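Local coordinates for Alr1585 protein (Nostoc sp., PDB 5C2I) that binds haem and, as a DyP-type (dye-decolourising) peroxidase, probably uses hydrogen peroxide to oxidise its substrates, at residues K59-S64 with N167-K172; R271-K276 with N282-L287; D161-V166 with V180-G185. The protein carries 1 engineered substitution. One frame throughout, in Å; residues are numbered along the deposited sequence.

Interaction 1 of 3, residues K59-S64 with N167-K172; sequences KQWIQS and NQITQK
W61 carries the whole of segment 59-64's share in this contact, and it does so with the rim of its indole rather than with a face. The CG atom lies anti to the backbone N (chi1 -177°), which sends the ring across the gap to helix segment 167-172. At the five-membered end, CD1 of W61 lies 4.1 Å from CB of K172; the lysine begins by heading for the tryptophan, but its extended chain then leads its ammonium group away. At the six-membered end, CZ2 of W61 comes to 4.3 Å from the branch methyl CG2 of I169. Between these two apolar touches, the indole N-H is directed in the ring plane at a water molecule, with NE1 of W61 at 2.8 Å from the water oxygen. That water in turn donates to the backbone O of I169 at 2.7 Å, so a single water spans the polar gap between two segments that share no direct hydrogen bond. One turn further on, OG of S64 donates back to the backbone O of W61 at 2.8 Å, the donor lying 20° from the carbonyl plane. Around the indole, F65, F96, L173 and I176 supply further apolar surface, while Q171 turns elsewhere and bonds E141 of the second subunit. Helices 55-68 and 159-176 are the two helices of a beta-alpha-beta-beta-alpha-beta unit, and their side-by-side packing is characteristic of the ferredoxin-like fold of the DyP dimeric alpha+beta barrel domain.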
loop_
_atom_site.group_PDB
_atom_site.type_symbol
_atom_site.label_atom_id
_atom_site.label_comp_id
_atom_site.label_asym_id
_atom_site.label_seq_id
_atom_site.Cartn_x
_atom_site.Cartn_y
_atom_site.Cartn_z
ATOM N N LYS A 59 9.686 8.377 -44.753
ATOM C CA LYS A 59 8.282 8.646 -44.988
ATOM C C LYS A 59 7.442 7.389 -44.827
ATOM O O LYS A 59 6.335 7.470 -44.241
ATOM C CB LYS A 59 8.058 9.264 -46.348
ATOM C CG LYS A 59 8.532 10.695 -46.420
ATOM C CD LYS A 59 8.259 11.327 -47.761
ATOM C CE LYS A 59 8.603 12.815 -47.737
ATOM N NZ LYS A 59 8.407 13.440 -49.048
ATOM N N GLN A 60 7.951 6.256 -45.306
ATOM C CA GLN A 60 7.256 4.992 -45.119
ATOM C C GLN A 60 7.112 4.648 -43.633
ATOM O O GLN A 60 6.058 4.149 -43.197
ATOM C CB GLN A 60 7.961 3.858 -45.861
ATOM C CG GLN A 60 7.953 3.989 -47.391
ATOM C CD GLN A 60 8.977 3.085 -48.079
ATOM O OE1 GLN A 60 9.557 2.190 -47.478
ATOM N NE2 GLN A 60 9.192 3.328 -49.364
ATOM N N TRP A 61 8.168 4.874 -42.866
ATOM C CA TRP A 61 8.119 4.616 -41.420
ATOM C C TRP A 61 7.072 5.504 -40.722
ATOM O O TRP A 61 6.251 5.026 -39.919
ATOM C CB TRP A 61 9.493 4.780 -40.746
ATOM C CG TRP A 61 9.349 4.434 -39.329
ATOM C CD1 TRP A 61 9.404 3.170 -38.793
ATOM C CD2 TRP A 61 8.972 5.305 -38.281
ATOM N NE1 TRP A 61 9.111 3.222 -37.461
ATOM C CE2 TRP A 61 8.820 4.517 -37.119
ATOM C CE3 TRP A 61 8.743 6.682 -38.203
ATOM C CZ2 TRP A 61 8.442 5.064 -35.882
ATOM C CZ3 TRP A 61 8.369 7.232 -36.962
ATOM C CH2 TRP A 61 8.218 6.413 -35.824
ATOM N N ILE A 62 7.103 6.802 -41.003
ATOM C CA ILE A 62 6.137 7.725 -40.400
ATOM C C ILE A 62 4.711 7.293 -40.744
ATOM O O ILE A 62 3.821 7.294 -39.889
ATOM C CB ILE A 62 6.396 9.175 -40.876
ATOM C CG1 ILE A 62 7.728 9.678 -40.298
ATOM C CG2 ILE A 62 5.269 10.108 -40.426
ATOM C CD1 ILE A 62 8.188 10.986 -40.906
ATOM N N GLN A 63 4.499 6.961 -42.015
ATOM C CA GLN A 63 3.205 6.478 -42.475
ATOM C C GLN A 63 2.751 5.269 -41.645
ATOM O O GLN A 63 1.587 5.211 -41.202
ATOM C CB GLN A 63 3.278 6.153 -43.959
ATOM C CG GLN A 63 1.993 5.595 -44.540
ATOM C CD GLN A 63 2.132 5.128 -45.996
ATOM O OE1 GLN A 63 3.058 4.360 -46.363
ATOM N NE2 GLN A 63 1.227 5.546 -46.819
ATOM N N SER A 64 3.648 4.303 -41.452
ATOM C CA SER A 64 3.285 3.073 -40.722
ATOM C C SER A 64 2.983 3.418 -39.276
ATOM O O SER A 64 2.050 2.878 -38.702
ATOM C CB SER A 64 4.365 1.984 -40.784
ATOM O OG SER A 64 5.463 2.389 -39.932
ATOM N N ASN A 167 10.272 -0.548 -27.096
ATOM C CA ASN A 167 11.384 -1.295 -27.620
ATOM C C ASN A 167 11.042 -1.994 -28.953
ATOM O O ASN A 167 11.900 -2.115 -29.826
ATOM C CB ASN A 167 11.907 -2.338 -26.615
ATOM C CG ASN A 167 12.585 -1.686 -25.444
ATOM O OD1 ASN A 167 13.024 -0.523 -25.537
ATOM N ND2 ASN A 167 12.699 -2.404 -24.358
ATOM N N GLN A 168 9.799 -2.417 -29.104
ATOM C CA GLN A 168 9.360 -2.940 -30.389
ATOM C C GLN A 168 9.320 -1.852 -31.467
ATOM O O GLN A 168 9.877 -2.029 -32.540
ATOM C CB GLN A 168 7.976 -3.543 -30.248
ATOM C CG GLN A 168 7.474 -4.244 -31.491
ATOM C CD GLN A 168 6.172 -4.990 -31.220
ATOM O OE1 GLN A 168 5.817 -5.287 -30.070
ATOM N NE2 GLN A 168 5.445 -5.284 -32.276
ATOM N N ILE A 169 8.680 -0.737 -31.160
ATOM C CA ILE A 169 8.588 0.385 -32.085
ATOM C C ILE A 169 9.982 0.838 -32.544
ATOM O O ILE A 169 10.198 1.096 -33.740
ATOM C CB ILE A 169 7.819 1.579 -31.454
ATOM C CG1 ILE A 169 6.335 1.237 -31.346
ATOM C CG2 ILE A 169 8.085 2.865 -32.222
ATOM C CD1 ILE A 169 5.587 2.145 -30.423
ATOM N N THR A 170 10.943 0.899 -31.618
ATOM C CA THR A 170 12.246 1.435 -31.948
ATOM C C THR A 170 13.095 0.553 -32.884
ATOM O O THR A 170 14.080 1.047 -33.437
ATOM C CB THR A 170 13.058 1.847 -30.706
ATOM O OG1 THR A 170 13.194 0.735 -29.816
ATOM C CG2 THR A 170 12.344 2.971 -29.978
ATOM N N GLN A 171 12.751 -0.718 -33.051
ATOM C CA GLN A 171 13.546 -1.568 -33.913
ATOM C C GLN A 171 13.560 -1.075 -35.336
ATOM O O GLN A 171 14.643 -0.936 -35.907
ATOM C CB GLN A 171 13.084 -3.020 -33.882
ATOM C CG GLN A 171 13.372 -3.665 -32.536
ATOM C CD GLN A 171 13.780 -5.104 -32.665
ATOM O OE1 GLN A 171 14.694 -5.437 -33.434
ATOM N NE2 GLN A 171 13.165 -5.949 -31.889
ATOM N N LYS A 172 12.381 -0.814 -35.905
ATOM C CA LYS A 172 12.342 -0.326 -37.283
ATOM C C LYS A 172 12.725 1.137 -37.311
ATOM O O LYS A 172 13.317 1.602 -38.268
ATOM C CB LYS A 172 10.976 -0.554 -37.917
ATOM C CG LYS A 172 10.793 -2.011 -38.325
ATOM C CD LYS A 172 9.673 -2.222 -39.330
ATOM C CE LYS A 172 9.724 -3.653 -39.842
ATOM N NZ LYS A 172 8.518 -4.033 -40.637
HETATM O O HOH W 1 8.304 1.128 -35.716
#

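Interaction 2 of 3, residues R271-K276 with N282-L287; sequences RKLAQK and NLAGAL
A284 is the point at which helix segment 282-287 meets its predecessor in the chain, and all of its touching is done through one methyl and the carbonyl behind it. Its CB points at segment 271-276 and meets CB of A274 at 3.7 Å, with CA of A274 only 4.0 Å from the same methyl. With nothing larger than a methyl at A274 and A284, the backbones can come close: CA of A274 and CA of A284 are 5.3 Å apart. L273 fills in beside this pair. With CG anti to the backbone N (chi1 173°), its CD2 is carried alongside A284, 4.1 Å from the backbone O and 4.2 Å from CB of that residue. No hydrogen bond crosses the contact, which rests on apolar packing alone. The short link between helices 263-277 and 281-289 brings them together as sequence neighbours. L273 and L287 both lean on W430 of strand 428-431, and the backbone O of L287 accepts a hydrogen bond from OG of S329. L273 also touches Y442 of strand 439-442, and F292 and P304 pack against N282 beyond the contact.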
loop_
_atom_site.group_PDB
_atom_site.type_symbol
_atom_site.label_atom_id
_atom_site.label_comp_id
_atom_site.label_asym_id
_atom_site.label_seq_id
_atom_site.Cartn_x
_atom_site.Cartn_y
_atom_site.Cartn_z
ATOM N N ARG A 271 12.132 29.176 2.956
ATOM C CA ARG A 271 12.266 29.303 4.422
ATOM C C ARG A 271 12.876 30.636 4.822
ATOM O O ARG A 271 12.465 31.249 5.810
ATOM C CB ARG A 271 13.089 28.145 5.033
ATOM C CG ARG A 271 12.294 26.839 5.134
ATOM C CD ARG A 271 12.990 25.831 6.057
ATOM N NE ARG A 271 14.194 25.312 5.420
ATOM C CZ ARG A 271 14.213 24.333 4.505
ATOM N NH1 ARG A 271 13.094 23.716 4.165
ATOM N NH2 ARG A 271 15.369 23.960 3.962
ATOM N N LYS A 272 13.879 31.067 4.077
ATOM C CA LYS A 272 14.502 32.335 4.379
ATOM C C LYS A 272 13.526 33.511 4.182
ATOM O O LYS A 272 13.481 34.445 4.987
ATOM C CB LYS A 272 15.772 32.532 3.581
ATOM C CG LYS A 272 16.404 33.855 4.003
ATOM C CD LYS A 272 17.888 33.963 3.852
ATOM C CE LYS A 272 18.364 35.328 4.313
ATOM N NZ LYS A 272 19.765 35.617 3.909
ATOM N N LEU A 273 12.779 33.466 3.093
ATOM C CA LEU A 273 11.746 34.457 2.814
ATOM C C LEU A 273 10.745 34.503 3.949
ATOM O O LEU A 273 10.434 35.587 4.470
ATOM C CB LEU A 273 11.048 34.109 1.483
ATOM C CG LEU A 273 9.830 34.944 1.098
ATOM C CD1 LEU A 273 10.198 36.419 0.915
ATOM C CD2 LEU A 273 9.180 34.367 -0.143
ATOM N N ALA A 274 10.303 33.322 4.396
ATOM C CA ALA A 274 9.355 33.236 5.491
ATOM C C ALA A 274 9.922 33.852 6.775
ATOM O O ALA A 274 9.230 34.588 7.491
ATOM C CB ALA A 274 8.964 31.781 5.716
ATOM N N GLN A 275 11.174 33.566 7.056
ATOM C CA GLN A 275 11.809 34.094 8.280
ATOM C C GLN A 275 11.936 35.610 8.183
ATOM O O GLN A 275 11.701 36.307 9.164
ATOM C CB GLN A 275 13.206 33.543 8.504
ATOM C CG GLN A 275 13.327 32.051 8.693
ATOM C CD GLN A 275 14.772 31.609 8.901
ATOM O OE1 GLN A 275 15.595 32.346 9.501
ATOM N NE2 GLN A 275 15.093 30.385 8.428
ATOM N N LYS A 276 12.328 36.112 7.024
ATOM C CA LYS A 276 12.495 37.566 6.827
ATOM C C LYS A 276 11.178 38.322 7.013
ATOM O O LYS A 276 11.122 39.362 7.714
ATOM C CB LYS A 276 13.151 37.848 5.461
ATOM C CG LYS A 276 14.639 37.563 5.513
ATOM C CD LYS A 276 15.383 38.438 6.549
ATOM C CE LYS A 276 15.500 39.889 6.128
ATOM N NZ LYS A 276 16.423 40.721 6.968
ATOM N N ASN A 282 4.508 27.863 4.810
ATOM C CA ASN A 282 3.489 27.555 3.805
ATOM C C ASN A 282 2.915 28.806 3.091
ATOM O O ASN A 282 2.722 28.791 1.866
ATOM C CB ASN A 282 2.434 26.586 4.350
ATOM C CG ASN A 282 1.603 27.155 5.465
ATOM O OD1 ASN A 282 1.573 28.345 5.740
ATOM N ND2 ASN A 282 0.902 26.267 6.133
ATOM N N LEU A 283 2.753 29.911 3.829
ATOM C CA LEU A 283 2.299 31.164 3.219
ATOM C C LEU A 283 3.381 31.769 2.317
ATOM O O LEU A 283 3.082 32.261 1.214
ATOM C CB LEU A 283 1.837 32.170 4.294
ATOM C CG LEU A 283 1.384 33.534 3.801
ATOM C CD1 LEU A 283 0.201 33.445 2.838
ATOM C CD2 LEU A 283 1.055 34.416 4.994
ATOM N N ALA A 284 4.648 31.693 2.727
ATOM C CA ALA A 284 5.743 32.134 1.833
ATOM C C ALA A 284 5.672 31.408 0.473
ATOM O O ALA A 284 5.816 32.020 -0.588
ATOM C CB ALA A 284 7.096 31.927 2.497
ATOM N N GLY A 285 5.519 30.088 0.514
ATOM C CA GLY A 285 5.300 29.295 -0.699
ATOM C C GLY A 285 4.138 29.796 -1.544
ATOM O O GLY A 285 4.286 29.972 -2.758
ATOM N N ALA A 286 3.002 30.083 -0.896
ATOM C CA ALA A 286 1.844 30.582 -1.582
ATOM C C ALA A 286 2.054 31.969 -2.207
ATOM O O ALA A 286 1.491 32.269 -3.273
ATOM C CB ALA A 286 0.653 30.619 -0.648
ATOM N N LEU A 287 2.888 32.785 -1.600
ATOM C CA LEU A 287 3.228 34.090 -2.189
ATOM C C LEU A 287 4.128 33.982 -3.422
ATOM O O LEU A 287 4.127 34.852 -4.304
ATOM C CB LEU A 287 3.907 34.985 -1.136
ATOM C CG LEU A 287 3.066 35.344 0.080
ATOM C CD1 LEU A 287 3.841 36.171 1.090
ATOM C CD2 LEU A 287 1.780 36.076 -0.315
#

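Interaction 3 of 3, residues D161-V166 with V180-G185; sequences DLLQIV and VHREDG
L163 lays an apolar methyl against the charged edge of a buried guanidinium: its CD2 lies near the plane of that group, 3.4 Å from NH2 of R182. The two side chains cross at about a right angle, and the same methyl is 3.8 Å from OD2 of D184. V166 arrives from another direction, placing CG1 obliquely 3.8 Å from NH1 of R182. The arginine reaches the helix because its chain is extended, starting with CG anti to the backbone N (chi1 175°). D184 then fixes the guanidinium side-on in a salt bridge with one oxygen for each nitrogen: NE of R182 donates to OD1 at 2.9 Å, and NH2 bonds OD2 nearly straight (174°) on its syn lone pair. OD1 of D184 is also bonded by N167 of the second subunit, while NH1 faces the like-charged NH1 of R182 there, a closeness the carboxylates probably ease. A leucine here, lacking the guanidinium, would probably leave the buried D184 carboxylate without its countercharge, with N167 of the second subunit still bonding OD1. Segment 161-166, on helix 159-176, runs roughly antiparallel (156°) to segment 180-185 of strand 177-189, with strand 42-50 beside it supplying V44 and strand 150-156 supplying I154 under V166.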
loop_
_atom_site.group_PDB
_atom_site.type_symbol
_atom_site.label_atom_id
_atom_site.label_comp_id
_atom_site.label_asym_id
_atom_site.label_seq_id
_atom_site.Cartn_x
_atom_site.Cartn_y
_atom_site.Cartn_z
ATOM N N ASP A 161 4.762 -2.675 -19.701
ATOM C CA ASP A 161 4.230 -2.827 -21.048
ATOM C C ASP A 161 4.631 -1.677 -21.968
ATOM O O ASP A 161 4.983 -1.910 -23.126
ATOM C CB ASP A 161 2.697 -2.867 -21.012
ATOM C CG ASP A 161 2.127 -3.675 -22.168
ATOM O OD1 ASP A 161 2.614 -4.805 -22.460
ATOM O OD2 ASP A 161 1.215 -3.154 -22.828
ATOM N N LEU A 162 4.570 -0.448 -21.455
ATOM C CA LEU A 162 4.977 0.721 -22.215
ATOM C C LEU A 162 6.419 0.542 -22.731
ATOM O O LEU A 162 6.710 0.793 -23.906
ATOM C CB LEU A 162 4.886 1.969 -21.374
ATOM C CG LEU A 162 5.430 3.263 -21.988
ATOM C CD1 LEU A 162 4.752 3.606 -23.312
ATOM C CD2 LEU A 162 5.340 4.447 -21.010
ATOM N N LEU A 163 7.299 0.078 -21.842
ATOM C CA LEU A 163 8.715 -0.104 -22.204
ATOM C C LEU A 163 8.854 -1.151 -23.319
ATOM O O LEU A 163 9.673 -0.965 -24.232
ATOM C CB LEU A 163 9.555 -0.499 -21.002
ATOM C CG LEU A 163 9.553 0.548 -19.893
ATOM C CD1 LEU A 163 10.222 -0.012 -18.643
ATOM C CD2 LEU A 163 10.218 1.851 -20.297
ATOM N N GLN A 164 8.111 -2.255 -23.219
ATOM C CA GLN A 164 8.181 -3.296 -24.224
ATOM C C GLN A 164 7.734 -2.790 -25.592
ATOM O O GLN A 164 8.346 -3.087 -26.631
ATOM C CB GLN A 164 7.350 -4.545 -23.850
ATOM C CG GLN A 164 7.594 -5.094 -22.445
ATOM C CD GLN A 164 9.094 -5.324 -22.134
ATOM O OE1 GLN A 164 9.745 -6.145 -22.773
ATOM N NE2 GLN A 164 9.602 -4.645 -21.113
ATOM N N ILE A 165 6.615 -2.076 -25.592
ATOM C CA ILE A 165 6.042 -1.580 -26.822
ATOM C C ILE A 165 6.994 -0.561 -27.449
ATOM O O ILE A 165 7.239 -0.595 -28.640
ATOM C CB ILE A 165 4.645 -0.951 -26.566
ATOM C CG1 ILE A 165 3.681 -2.082 -26.283
ATOM C CG2 ILE A 165 4.186 -0.181 -27.804
ATOM C CD1 ILE A 165 2.350 -1.633 -25.715
ATOM N N VAL A 166 7.569 0.320 -26.630
ATOM C CA VAL A 166 8.572 1.241 -27.130
ATOM C C VAL A 166 9.778 0.493 -27.754
ATOM O O VAL A 166 10.219 0.846 -28.840
ATOM C CB VAL A 166 9.047 2.215 -26.049
ATOM C CG1 VAL A 166 10.301 2.945 -26.481
ATOM C CG2 VAL A 166 7.946 3.227 -25.748
ATOM N N VAL A 180 18.181 10.852 -30.635
ATOM C CA VAL A 180 19.220 11.739 -30.102
ATOM C C VAL A 180 18.997 12.031 -28.625
ATOM O O VAL A 180 19.907 12.481 -27.935
ATOM C CB VAL A 180 19.365 13.056 -30.923
ATOM C CG1 VAL A 180 19.727 12.738 -32.369
ATOM C CG2 VAL A 180 18.114 13.923 -30.846
ATOM N N HIS A 181 17.783 11.800 -28.148
ATOM C CA HIS A 181 17.457 12.036 -26.755
ATOM C C HIS A 181 16.224 11.251 -26.365
ATOM O O HIS A 181 15.318 11.065 -27.203
ATOM C CB HIS A 181 17.246 13.527 -26.506
ATOM C CG HIS A 181 17.118 13.862 -25.075
ATOM N ND1 HIS A 181 18.132 13.623 -24.178
ATOM C CD2 HIS A 181 16.064 14.295 -24.350
ATOM C CE1 HIS A 181 17.731 13.976 -22.967
ATOM N NE2 HIS A 181 16.480 14.381 -23.045
ATOM N N ARG A 182 16.189 10.793 -25.108
ATOM C CA ARG A 182 15.008 10.133 -24.546
ATOM C C ARG A 182 14.690 10.695 -23.164
ATOM O O ARG A 182 15.592 10.915 -22.347
ATOM C CB ARG A 182 15.209 8.620 -24.468
ATOM C CG ARG A 182 14.082 7.854 -23.795
ATOM C CD ARG A 182 14.247 6.333 -23.856
ATOM N NE ARG A 182 13.288 5.643 -22.991
ATOM C CZ ARG A 182 12.842 4.416 -23.150
ATOM N NH1 ARG A 182 13.197 3.669 -24.193
ATOM N NH2 ARG A 182 11.992 3.936 -22.256
ATOM N N GLU A 183 13.396 10.841 -22.893
ATOM C CA GLU A 183 12.892 11.012 -21.544
ATOM C C GLU A 183 11.843 9.940 -21.226
ATOM O O GLU A 183 11.130 9.441 -22.122
ATOM C CB GLU A 183 12.291 12.401 -21.352
ATOM C CG GLU A 183 13.262 13.579 -21.548
ATOM C CD GLU A 183 14.288 13.741 -20.441
ATOM O OE1 GLU A 183 14.147 13.160 -19.333
ATOM O OE2 GLU A 183 15.278 14.487 -20.694
ATOM N N ASP A 184 11.737 9.625 -19.930
ATOM C CA ASP A 184 10.697 8.770 -19.396
ATOM C C ASP A 184 9.950 9.592 -18.345
ATOM O O ASP A 184 10.388 9.704 -17.207
ATOM C CB ASP A 184 11.303 7.519 -18.760
ATOM C CG ASP A 184 11.774 6.512 -19.800
ATOM O OD1 ASP A 184 12.910 6.667 -20.347
ATOM O OD2 ASP A 184 10.975 5.595 -20.106
ATOM N N GLY A 185 8.860 10.198 -18.778
ATOM C CA GLY A 185 8.047 11.059 -17.943
ATOM C C GLY A 185 7.138 10.276 -17.034
ATOM O O GLY A 185 6.727 9.148 -17.330
#

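How the interactions relate
Interactions 1 and 3 share helix 159-176: its residues 161-166 face strand 177-189, whereas the next six, residues 167-172, face helix 55-68. Their centres are 14 Å apart, and both border the second subunit, so one helix links the packing within the domain to the subunit interface. Interaction 2 lies in the C-terminal Dyp-type peroxidase region, with its centre 50 Å from that of interaction 1 and 38 Å from that of interaction 3; none of its atoms comes nearer than about 24 Å to interaction 3. Residues lining the haem pocket lie between 197 and 448, so interactions 1 and 3 contribute none of them. The example illustrates how a single helix can serve different partners along its length.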